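Local coordinates for protein delta (Bacillus subtilis, PDB 3ZH9) that probably acts within the bacterial loading complex as the wrench that opens the ring-shaped beta subunit dimer for placement on primed DNA during replication, at residues Ser104-Pro109 against Lys128-Ala133; Val156-Thr161 against Ser183-Glu188; Phe259-Gln264 against Lys290-Gln295. One frame throughout, in Å; residues are numbered along the deposited sequence.

The three contacts join separate pairs of helices in three successive regions of the chain. Contact 1 lies in the N-terminal P-loop-like domain, contact 2 in the helical region that follows, and contact 3 in the C-terminal helical domain; contacts 1 and 3 are on opposite sides of the chain's centre, their own centres about 42 Å apart. All are mainly buried, though contact 1 includes the exposed Q107. None has a hydrogen bond between its segments. Alanine lets I106 touch the main chain in contact 1 and the backbones approach closely in contact 3, which alone buries an amide among its touching residues; a leucine spans between the helices in contact 2. Contacts 1 and 2 each carry a sulfate at a helix start.

Contact 1 (Ser104-Pro109 against Lys128-Ala133). With SO4 (sulfate ion), chain G.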
# COMPACT_ATOMS: atom_id res chain seq x y z
N SER A 104 -25.48 14.79 12.14
CA SER A 104 -26.44 14.47 13.19
C SER A 104 -26.22 13.07 13.74
O SER A 104 -26.24 12.88 14.95
CB SER A 104 -27.88 14.59 12.69
OG SER A 104 -28.29 15.94 12.64
N TYR A 105 -26.03 12.10 12.85
CA TYR A 105 -25.81 10.72 13.27
C TYR A 105 -24.55 10.54 14.12
O TYR A 105 -24.61 9.92 15.17
CB TYR A 105 -25.75 9.73 12.08
CG TYR A 105 -25.53 8.32 12.58
CD1 TYR A 105 -26.61 7.54 13.00
CD2 TYR A 105 -24.25 7.80 12.72
CE1 TYR A 105 -26.41 6.26 13.50
CE2 TYR A 105 -24.05 6.53 13.22
CZ TYR A 105 -25.13 5.76 13.60
OH TYR A 105 -24.94 4.49 14.11
N ILE A 106 -23.40 11.06 13.67
CA ILE A 106 -22.17 10.81 14.43
C ILE A 106 -22.19 11.54 15.77
O ILE A 106 -21.52 11.15 16.71
CB ILE A 106 -20.87 11.17 13.65
CG1 ILE A 106 -20.59 12.66 13.71
CG2 ILE A 106 -20.87 10.60 12.19
CD1 ILE A 106 -19.21 12.99 13.16
N GLN A 107 -23.00 12.59 15.85
CA GLN A 107 -23.15 13.34 17.09
C GLN A 107 -24.02 12.59 18.09
O GLN A 107 -23.91 12.78 19.29
CB GLN A 107 -23.71 14.73 16.79
CG GLN A 107 -22.80 15.53 15.86
CD GLN A 107 -23.43 16.81 15.36
OE1 GLN A 107 -24.65 17.00 15.46
NE2 GLN A 107 -22.60 17.69 14.81
N SER A 108 -24.89 11.73 17.57
CA SER A 108 -25.77 10.92 18.42
C SER A 108 -26.00 9.56 17.76
O SER A 108 -27.08 9.31 17.21
CB SER A 108 -27.10 11.64 18.64
OG SER A 108 -27.95 10.86 19.44
N PRO A 109 -24.98 8.69 17.77
CA PRO A 109 -25.03 7.48 16.93
C PRO A 109 -25.77 6.36 17.63
O PRO A 109 -26.03 6.46 18.83
CB PRO A 109 -23.55 7.14 16.74
CG PRO A 109 -22.91 7.60 18.05
CD PRO A 109 -23.68 8.84 18.46
N LYS A 128 -14.28 22.17 7.18
CA LYS A 128 -15.63 21.62 7.06
C LYS A 128 -16.28 21.22 8.39
O LYS A 128 -15.66 20.58 9.24
CB LYS A 128 -15.66 20.45 6.08
CG LYS A 128 -15.37 20.87 4.65
CD LYS A 128 -15.51 19.73 3.68
CE LYS A 128 -15.28 20.20 2.25
NZ LYS A 128 -16.29 21.22 1.85
N LYS A 129 -17.54 21.58 8.53
CA LYS A 129 -18.30 21.31 9.74
C LYS A 129 -18.25 19.82 10.09
O LYS A 129 -18.10 19.46 11.25
CB LYS A 129 -19.76 21.76 9.53
CG LYS A 129 -20.62 21.73 10.78
N LEU A 130 -18.37 18.97 9.08
CA LEU A 130 -18.41 17.53 9.28
C LEU A 130 -17.06 16.99 9.73
O LEU A 130 -16.98 16.05 10.51
CB LEU A 130 -18.85 16.84 8.00
CG LEU A 130 -18.91 15.32 8.04
CD1 LEU A 130 -19.65 14.82 9.28
CD2 LEU A 130 -19.58 14.81 6.78
N THR A 131 -16.00 17.59 9.21
CA THR A 131 -14.66 17.21 9.64
C THR A 131 -14.48 17.52 11.12
O THR A 131 -13.92 16.73 11.86
CB THR A 131 -13.59 17.94 8.84
OG1 THR A 131 -13.81 17.67 7.45
CG2 THR A 131 -12.22 17.46 9.24
N LYS A 132 -14.96 18.68 11.53
CA LYS A 132 -14.84 19.07 12.93
C LYS A 132 -15.63 18.09 13.78
O LYS A 132 -15.16 17.66 14.84
CB LYS A 132 -15.33 20.51 13.13
CG LYS A 132 -14.54 21.54 12.34
CD LYS A 132 -14.98 22.96 12.66
CE LYS A 132 -14.26 23.98 11.78
NZ LYS A 132 -14.47 25.37 12.26
N ALA A 133 -16.80 17.70 13.29
CA ALA A 133 -17.66 16.76 14.01
C ALA A 133 -17.00 15.39 14.19
O ALA A 133 -17.15 14.77 15.24
CB ALA A 133 -19.01 16.62 13.31
S SO4 G . -18.91 23.25 5.43
O1 SO4 G . -18.48 22.08 6.19
O2 SO4 G . -17.94 24.34 5.60
O3 SO4 G . -20.22 23.67 5.91
O4 SO4 G . -18.99 22.88 4.02
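I106 and A133 form the heart of an apolar contact between helix 99-107 and helix 129-137. The isoleucine is directed toward the second helix at its CB, and its end atom CD1 lies on A133, 3.6 Å from A133 CB and 3.4 Å from both A133 C and A133 O, touching the main chain as well as the methyl. A chi1 of 81° tucks CG1 over the backbone, and the trans chi2 then extends CD1 outward. L130, one helical turn before L134, adds a looser touch, with its CD1 4.3 Å from I106 CD1. Its side chain also meets V99, L102 and E103, extending the apolar contact along helix 99-107.

Q107 supplies the polar rim. Its extended chain lays the amide nitrogen NE2 against A133 CB, 4.0 Å away, at the exposed edge of the contact, a van der Waals touch and not a hydrogen bond. A glutamine suits this place, its long side chain able to meet both a methyl and the solvent.

At the start of helix 129-137, K128 is the N-cap residue, and the backbone K129 N gives a hydrogen bond of 2.6 Å to O1 of a sulfate ion, probably from the crystallisation liquor. This is consistent with the usual preference of helix starts for anions.

The first helix belongs to a beta-alpha-beta unit between the adjacent parallel strands 76-81 and 113-119, while the second leads into edge strand 139-142. With no hydrogen bond between the segments, the two helices depend here on shape: a small alanine leaves the backbone accessible, and a branched isoleucine reaches in to meet it.

Contact 2 (Val156-Thr161 against Ser183-Glu188); sequences VNLAKT and SSIFQE. With SO4 (sulfate ion), chain B.
L158 and F186 join two helices, 148-160 and 182-195, of the helical region that follows the P-loop-like domain. Their CA atoms are 7.5 Å apart. L158 spans that interval with both its methyls: CD2 lies 3.6 Å from F186 CA and 3.9 Å from F186 CD2, while CD1 meets the same ring carbon at 4.1 Å. CG of L158 is anti to the backbone N (chi1 -177°), which sends the isobutyl group across to the other helix, where it crosses the phenylalanine side chain at about a right angle. I185 is a lesser partner, its CG2 4.4 Å from L158 CD2, and it also packs on T151, F154 and T155 of the first helix.

The helices, together with the small parallel pair of strands 165-166 and 201-202, are consistent with the lid-like second domain of an AAA+ fold. F186 turns this packing toward the N-terminal domain, since its side chain also touches W6 of helix 2-10 and Y26, E30 and R34 of helix 25-39; a large flat residue suits a place where four helices meet.

No hydrogen bond joins the two segments. Two donors of T161 grip L158 O, its N and its OG1, the hydroxyl lying in the carbonyl plane at 2.8 Å. Near the start of helix 182-195, S183 N donates to O1 of a sulfate, probably from the crystallisation liquor, over 3.1 Å, and H181 ND1 also bonds the ion.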
# COMPACT_ATOMS: atom_id res chain seq x y z
N VAL A 156 8.93 -2.74 13.29
CA VAL A 156 9.29 -3.02 14.66
C VAL A 156 8.06 -3.13 15.56
O VAL A 156 7.94 -4.05 16.37
CB VAL A 156 10.28 -1.97 15.20
CG1 VAL A 156 10.39 -2.05 16.74
CG2 VAL A 156 11.65 -2.15 14.54
N ASN A 157 7.13 -2.19 15.39
CA ASN A 157 5.93 -2.19 16.20
C ASN A 157 5.02 -3.33 15.81
O ASN A 157 4.29 -3.84 16.63
CB ASN A 157 5.18 -0.86 16.07
CG ASN A 157 5.87 0.26 16.80
OD1 ASN A 157 6.41 0.06 17.90
ND2 ASN A 157 5.88 1.45 16.20
N LEU A 158 5.06 -3.72 14.54
CA LEU A 158 4.21 -4.80 14.08
C LEU A 158 4.55 -6.11 14.80
O LEU A 158 3.66 -6.82 15.25
CB LEU A 158 4.32 -4.97 12.56
CG LEU A 158 3.41 -6.04 12.00
CD1 LEU A 158 1.99 -5.75 12.42
CD2 LEU A 158 3.52 -6.14 10.47
N ALA A 159 5.84 -6.41 14.92
CA ALA A 159 6.29 -7.59 15.66
C ALA A 159 5.71 -7.64 17.07
O ALA A 159 5.29 -8.70 17.55
CB ALA A 159 7.85 -7.66 15.69
N LYS A 160 5.67 -6.50 17.75
CA LYS A 160 5.11 -6.44 19.09
C LYS A 160 3.65 -6.88 19.17
O LYS A 160 3.21 -7.43 20.18
CB LYS A 160 5.26 -5.04 19.68
CG LYS A 160 6.69 -4.63 20.01
CD LYS A 160 6.69 -3.21 20.56
CE LYS A 160 8.09 -2.68 20.79
NZ LYS A 160 8.04 -1.24 21.15
N THR A 161 2.87 -6.64 18.11
CA THR A 161 1.47 -7.05 18.13
C THR A 161 1.31 -8.57 18.13
O THR A 161 0.23 -9.08 18.40
CB THR A 161 0.68 -6.46 16.95
OG1 THR A 161 0.95 -7.21 15.76
CG2 THR A 161 1.02 -4.99 16.75
N SER A 183 1.99 -4.51 2.91
CA SER A 183 1.30 -5.80 2.84
C SER A 183 2.30 -6.97 2.88
O SER A 183 2.02 -8.01 3.48
CB SER A 183 0.46 -5.87 1.55
OG SER A 183 1.30 -5.94 0.41
N SER A 184 3.46 -6.78 2.26
CA SER A 184 4.52 -7.78 2.26
C SER A 184 5.21 -7.84 3.61
O SER A 184 5.52 -8.93 4.10
CB SER A 184 5.53 -7.48 1.16
OG SER A 184 4.89 -7.40 -0.10
N ILE A 185 5.44 -6.69 4.21
CA ILE A 185 6.02 -6.67 5.55
C ILE A 185 5.10 -7.38 6.55
O ILE A 185 5.56 -8.14 7.38
CB ILE A 185 6.29 -5.23 6.03
CG1 ILE A 185 7.40 -4.58 5.20
CG2 ILE A 185 6.69 -5.22 7.49
CD1 ILE A 185 7.33 -3.06 5.18
N PHE A 186 3.79 -7.14 6.44
CA PHE A 186 2.84 -7.74 7.35
C PHE A 186 2.88 -9.25 7.18
O PHE A 186 3.00 -10.01 8.13
CB PHE A 186 1.42 -7.20 7.08
CG PHE A 186 0.38 -7.79 7.99
CD1 PHE A 186 -0.17 -9.04 7.72
CD2 PHE A 186 -0.04 -7.11 9.12
CE1 PHE A 186 -1.14 -9.59 8.57
CE2 PHE A 186 -0.99 -7.66 9.98
CZ PHE A 186 -1.55 -8.90 9.71
N GLN A 187 2.78 -9.68 5.94
CA GLN A 187 2.88 -11.09 5.62
C GLN A 187 4.17 -11.75 6.15
O GLN A 187 4.12 -12.81 6.78
CB GLN A 187 2.73 -11.27 4.12
CG GLN A 187 2.99 -12.69 3.64
CD GLN A 187 2.79 -12.85 2.14
OE1 GLN A 187 2.22 -11.97 1.48
NE2 GLN A 187 3.25 -13.97 1.60
N GLU A 188 5.32 -11.14 5.89
CA GLU A 188 6.59 -11.74 6.27
C GLU A 188 6.79 -11.72 7.79
O GLU A 188 7.34 -12.66 8.36
CB GLU A 188 7.77 -11.06 5.56
CG GLU A 188 7.73 -11.13 4.05
CD GLU A 188 7.68 -12.58 3.49
OE1 GLU A 188 8.09 -13.52 4.19
OE2 GLU A 188 7.22 -12.76 2.35
S SO4 B . 1.02 -2.44 -0.55
O1 SO4 B . 1.06 -2.27 0.91
O2 SO4 B . 2.09 -1.65 -1.14
O3 SO4 B . -0.29 -1.99 -1.03
O4 SO4 B . 1.21 -3.84 -0.93

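Contact 3 (Phe259-Gln264 against Lys290-Gln295); sequences FRLILQ and KLAMDQ
The short helical segments 259-264 and 290-295 cross steeply, at a signed angle of -77°, with their axes 8.4 Å apart at closest approach. I262 and A292 mark the crossing point, their CA atoms just 5.0 Å from each other. Such closeness is made possible by a small residue at the centre, A292, whose CB bond points toward the other helix.

L261 covers the alanine methyl from one side: CG is 3.7 Å from A292 CB, with CD2 almost as near. Its CG stands anti to the backbone N (chi1 -177°), and the leucine side chain also leans on L282 of helix 275-282, so it links three helices. I262 meets A292 more lightly, through CG1, and spends its reach on Q295. The two side chains cross at about a right angle, I262 CD1 lying 3.4 Å from Q295 OE1 and 4.0 Å from Q295 CB. It is the CG1-CD1 arm of the isoleucine that reaches this neighbour, running beside OE1 and CB.

Q295 is a buried polar residue, and both ends of its amide have partners beyond the two segments. OE1 accepts from Q258 NE2, one turn before I262 on the same helix, and NE2 donates to N224 OD1 of helix 215-227. The glutamine thereby ties together three helices of the C-terminal domain, whose family is grouped with the post-AAA domains.

Apolar contacts of L261 and I262 with A292 thus accompany the close crossing, while the bonds from Q258 and N224 probably hold the Q295 amide in place. The carbonyl oxygen beside I262 CD1 has a donor in Q258, which probably helps offset the cost of burying it against a methyl.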
# COMPACT_ATOMS: atom_id res chain seq x y z
N PHE A 259 11.67 1.61 -15.64
CA PHE A 259 12.27 2.65 -16.47
C PHE A 259 11.27 3.74 -16.79
O PHE A 259 11.62 4.91 -16.79
CB PHE A 259 12.91 2.06 -17.74
CG PHE A 259 14.33 1.64 -17.53
CD1 PHE A 259 15.31 2.59 -17.26
CD2 PHE A 259 14.69 0.31 -17.57
CE1 PHE A 259 16.64 2.21 -17.04
CE2 PHE A 259 16.02 -0.08 -17.37
CZ PHE A 259 16.99 0.88 -17.09
N ARG A 260 10.02 3.37 -17.04
CA ARG A 260 8.97 4.37 -17.19
C ARG A 260 8.83 5.21 -15.93
O ARG A 260 8.69 6.43 -16.01
CB ARG A 260 7.63 3.73 -17.59
CG ARG A 260 7.60 3.28 -19.07
CD ARG A 260 6.19 2.94 -19.55
NE ARG A 260 5.62 1.86 -18.75
CZ ARG A 260 5.54 0.61 -19.16
NH1 ARG A 260 5.95 0.28 -20.38
NH2 ARG A 260 5.02 -0.31 -18.37
N LEU A 261 8.86 4.57 -14.77
CA LEU A 261 8.80 5.29 -13.50
C LEU A 261 9.97 6.26 -13.32
O LEU A 261 9.78 7.38 -12.84
CB LEU A 261 8.79 4.31 -12.34
CG LEU A 261 8.67 4.94 -10.96
CD1 LEU A 261 7.45 5.84 -10.83
CD2 LEU A 261 8.68 3.84 -9.89
N ILE A 262 11.18 5.82 -13.67
CA ILE A 262 12.34 6.70 -13.54
C ILE A 262 12.18 7.94 -14.42
O ILE A 262 12.39 9.07 -13.98
CB ILE A 262 13.64 5.94 -13.92
CG1 ILE A 262 13.93 4.88 -12.86
CG2 ILE A 262 14.82 6.90 -14.00
CD1 ILE A 262 14.86 3.81 -13.35
N LEU A 263 11.78 7.73 -15.67
CA LEU A 263 11.58 8.86 -16.59
C LEU A 263 10.54 9.85 -16.03
O LEU A 263 10.79 11.05 -16.00
CB LEU A 263 11.15 8.35 -17.97
CG LEU A 263 10.96 9.47 -19.01
CD1 LEU A 263 12.32 9.94 -19.53
CD2 LEU A 263 10.08 9.02 -20.12
N GLN A 264 9.39 9.35 -15.59
CA GLN A 264 8.36 10.22 -14.99
C GLN A 264 8.87 11.00 -13.77
O GLN A 264 8.66 12.21 -13.63
CB GLN A 264 7.16 9.39 -14.57
CG GLN A 264 6.30 8.89 -15.73
CD GLN A 264 5.33 7.83 -15.27
OE1 GLN A 264 5.69 6.93 -14.51
NE2 GLN A 264 4.09 7.94 -15.72
N LYS A 290 10.85 7.45 -4.12
CA LYS A 290 12.17 7.86 -3.63
C LYS A 290 13.30 7.10 -4.33
O LYS A 290 14.30 7.70 -4.74
CB LYS A 290 12.27 7.68 -2.11
CG LYS A 290 13.57 8.19 -1.53
CD LYS A 290 13.87 9.60 -2.04
CE LYS A 290 15.32 9.98 -1.81
N LEU A 291 13.13 5.79 -4.47
CA LEU A 291 14.15 4.97 -5.12
C LEU A 291 14.28 5.34 -6.60
O LEU A 291 15.39 5.37 -7.14
CB LEU A 291 13.86 3.47 -4.96
CG LEU A 291 13.70 2.87 -3.56
CD1 LEU A 291 13.41 1.37 -3.68
CD2 LEU A 291 14.91 3.12 -2.67
N ALA A 292 13.16 5.59 -7.27
CA ALA A 292 13.19 5.96 -8.68
C ALA A 292 13.86 7.32 -8.82
O ALA A 292 14.55 7.54 -9.79
CB ALA A 292 11.76 5.99 -9.29
N MET A 293 13.64 8.22 -7.86
CA MET A 293 14.29 9.52 -7.89
C MET A 293 15.80 9.34 -7.85
O MET A 293 16.53 10.03 -8.56
CB MET A 293 13.86 10.40 -6.73
CG MET A 293 12.44 10.93 -6.80
SD MET A 293 11.99 11.95 -5.39
CE MET A 293 12.74 13.52 -5.85
N ASP A 294 16.27 8.41 -7.01
CA ASP A 294 17.71 8.19 -6.85
C ASP A 294 18.29 7.67 -8.15
O ASP A 294 19.35 8.10 -8.60
CB ASP A 294 18.01 7.19 -5.74
CG ASP A 294 17.75 7.75 -4.34
OD1 ASP A 294 17.70 8.99 -4.19
OD2 ASP A 294 17.62 6.94 -3.40
N GLN A 295 17.57 6.74 -8.77
CA GLN A 295 18.03 6.16 -10.01
C GLN A 295 17.99 7.17 -11.16
O GLN A 295 18.85 7.16 -12.03
CB GLN A 295 17.23 4.91 -10.35
CG GLN A 295 17.64 3.70 -9.54
CD GLN A 295 16.94 2.43 -9.98
OE1 GLN A 295 15.76 2.44 -10.35
NE2 GLN A 295 17.66 1.32 -9.94